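Local coordinates for Wnt inhibitor of Dorsal protein (PDB 4KRR) that is a Wnt-family secreted signalling ligand, probably acting through frizzled receptors, represented here by its N-terminal domain and linker, at residues G116-V121 / S193-Q198. Sequence-based numbering, arbitrary orientation.
Sequences GHNRRV and SLVFMQ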
loop_
_atom_site.group_PDB
_atom_site.type_symbol
_atom_site.label_atom_id
_atom_site.label_comp_id
_atom_site.label_asym_id
_atom_site.label_seq_id
_atom_site.Cartn_x
_atom_site.Cartn_y
_atom_site.Cartn_z
ATOM N N GLY A 116 -6.691 9.331 -8.069
ATOM C CA GLY A 116 -5.726 8.907 -9.066
ATOM C C GLY A 116 -4.302 9.262 -8.686
ATOM O O GLY A 116 -3.388 8.449 -8.830
ATOM N N HIS A 117 -4.113 10.481 -8.190
ATOM C CA HIS A 117 -2.789 10.943 -7.801
ATOM C C HIS A 117 -2.241 10.126 -6.642
ATOM O O HIS A 117 -1.068 9.753 -6.635
ATOM C CB HIS A 117 -2.823 12.420 -7.412
ATOM C CG HIS A 117 -1.541 12.913 -6.821
ATOM N ND1 HIS A 117 -0.431 13.202 -7.584
ATOM C CD2 HIS A 117 -1.187 13.156 -5.535
ATOM C CE1 HIS A 117 0.550 13.608 -6.797
ATOM N NE2 HIS A 117 0.117 13.591 -5.550
ATOM N N ASN A 118 -3.097 9.852 -5.663
ATOM C CA ASN A 118 -2.675 9.137 -4.465
ATOM C C ASN A 118 -2.293 7.691 -4.748
ATOM O O ASN A 118 -1.402 7.143 -4.106
ATOM C CB ASN A 118 -3.753 9.208 -3.380
ATOM C CG ASN A 118 -3.901 10.604 -2.800
ATOM O OD1 ASN A 118 -2.977 11.416 -2.868
ATOM N ND2 ASN A 118 -5.064 10.888 -2.225
ATOM N N ARG A 119 -2.963 7.071 -5.714
ATOM C CA ARG A 119 -2.604 5.713 -6.098
ATOM C C ARG A 119 -1.215 5.690 -6.730
ATOM O O ARG A 119 -0.443 4.754 -6.517
ATOM C CB ARG A 119 -3.652 5.115 -7.037
ATOM C CG ARG A 119 -5.016 4.965 -6.391
ATOM C CD ARG A 119 -5.990 4.254 -7.304
ATOM N NE ARG A 119 -7.346 4.275 -6.767
ATOM C CZ ARG A 119 -8.390 3.709 -7.362
ATOM N NH1 ARG A 119 -8.229 3.075 -8.512
ATOM N NH2 ARG A 119 -9.594 3.777 -6.809
ATOM N N ARG A 120 -0.897 6.732 -7.494
ATOM C CA ARG A 120 0.449 6.893 -8.037
ATOM C C ARG A 120 1.471 7.106 -6.921
ATOM O O ARG A 120 2.592 6.604 -6.996
ATOM C CB ARG A 120 0.502 8.059 -9.030
ATOM C CG ARG A 120 -0.150 7.760 -10.371
ATOM C CD ARG A 120 -0.207 8.997 -11.257
ATOM N NE ARG A 120 1.104 9.618 -11.425
ATOM C CZ ARG A 120 1.987 9.265 -12.354
ATOM N NH1 ARG A 120 1.705 8.287 -13.204
ATOM N NH2 ARG A 120 3.155 9.888 -12.434
ATOM N N VAL A 121 1.078 7.849 -5.889
ATOM C CA VAL A 121 1.957 8.103 -4.750
ATOM C C VAL A 121 2.285 6.801 -4.024
ATOM O O VAL A 121 3.444 6.517 -3.734
ATOM C CB VAL A 121 1.324 9.096 -3.752
ATOM C CG1 VAL A 121 2.178 9.209 -2.489
ATOM C CG2 VAL A 121 1.141 10.459 -4.402
ATOM N N SER A 193 3.885 13.112 -2.247
ATOM C CA SER A 193 2.904 13.829 -1.438
ATOM C C SER A 193 1.490 13.331 -1.711
ATOM O O SER A 193 1.027 13.342 -2.852
ATOM C CB SER A 193 2.980 15.335 -1.700
ATOM O OG SER A 193 4.231 15.868 -1.300
ATOM N N LEU A 194 0.808 12.891 -0.660
ATOM C CA LEU A 194 -0.604 12.551 -0.756
ATOM C C LEU A 194 -1.417 13.836 -0.768
ATOM O O LEU A 194 -0.995 14.851 -0.210
ATOM C CB LEU A 194 -1.031 11.681 0.427
ATOM C CG LEU A 194 -0.424 10.281 0.531
ATOM C CD1 LEU A 194 -0.725 9.673 1.897
ATOM C CD2 LEU A 194 -0.954 9.389 -0.581
ATOM N N VAL A 195 -2.582 13.799 -1.405
ATOM C CA VAL A 195 -3.450 14.967 -1.444
ATOM C C VAL A 195 -4.852 14.636 -0.952
ATOM O O VAL A 195 -5.326 13.512 -1.107
ATOM C CB VAL A 195 -3.534 15.579 -2.865
ATOM C CG1 VAL A 195 -2.168 16.084 -3.310
ATOM C CG2 VAL A 195 -4.089 14.567 -3.860
ATOM N N PHE A 196 -5.501 15.620 -0.340
ATOM C CA PHE A 196 -6.902 15.499 0.044
ATOM C C PHE A 196 -7.610 16.812 -0.254
ATOM O O PHE A 196 -6.963 17.810 -0.576
ATOM C CB PHE A 196 -7.054 15.106 1.522
ATOM C CG PHE A 196 -6.575 16.151 2.490
ATOM C CD1 PHE A 196 -5.225 16.285 2.775
ATOM C CD2 PHE A 196 -7.477 16.978 3.139
ATOM C CE1 PHE A 196 -4.785 17.240 3.671
ATOM C CE2 PHE A 196 -7.043 17.932 4.038
ATOM C CZ PHE A 196 -5.698 18.062 4.305
ATOM N N MET A 197 -8.935 16.810 -0.147
ATOM C CA MET A 197 -9.724 17.966 -0.559
ATOM C C MET A 197 -10.596 18.523 0.564
ATOM O O MET A 197 -10.703 19.737 0.731
ATOM C CB MET A 197 -10.584 17.603 -1.772
ATOM C CG MET A 197 -9.765 17.206 -2.998
ATOM S SD MET A 197 -10.706 16.349 -4.274
ATOM C CE MET A 197 -11.995 17.546 -4.618
ATOM N N GLN A 198 -11.207 17.634 1.337
ATOM C CA GLN A 198 -12.175 18.047 2.345
ATOM C C GLN A 198 -11.566 18.133 3.739
ATOM O O GLN A 198 -10.646 17.388 4.075
ATOM C CB GLN A 198 -13.360 17.079 2.365
ATOM C CG GLN A 198 -14.539 17.544 3.207
ATOM C CD GLN A 198 -15.426 18.523 2.470
ATOM O OE1 GLN A 198 -16.233 19.228 3.076
ATOM N NE2 GLN A 198 -15.288 18.565 1.149
#
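Asn118 pairs its carboxamide with both backbone polar groups of Val195, much as a neighbouring strand would. Asn118 OD1 accepts the amide N of Val195 at 2.8 Å, on a lone pair in the carboxamide plane, while its ND2 donates to Val195 O at 2.9 Å in a nearly straight bond (174°). Asparagine suits this buried place because one flat group carries both an acceptor and a donor; chi1 of -70° sets CG anti to the carbonyl carbon, and the carboxamide beyond it meets Val195. A leucine here would probably leave the N and O of Val195 without these mates in a buried setting. A third side-chain-to-backbone bond comes from the residue before Asn118 and reaches two residues before Val195: His117 NE2 donates to Ser193 O at 2.9 Å, the oxygen lying at the ring edge, tilted slightly from its plane. This bond implies a proton on NE2, and the C=O of Ser193 points almost straight at the nitrogen, although the bond is bent at the hydrogen (143°).

Van der Waals contacts surround these bonds. Val195 crosses the His117 side chain at about a right angle, its CG2 3.6 Å from CD2 of the ring and also beside OD1 of Asn118. One turn along the helix, the branched Val121 divides its methyls: CG1 makes an apolar contact with CD2 of Leu194 at 3.7 Å, and CG2 lies against Ser193 O.

The contact thus fastens helix 113-127 to the short strand 195-196, which pairs in parallel with 173-174, and to the loop residues just before it. Met168 of helix 158-170 packs on both Val121 and Leu194, and Val56 of helix 53-75 touches Asn118.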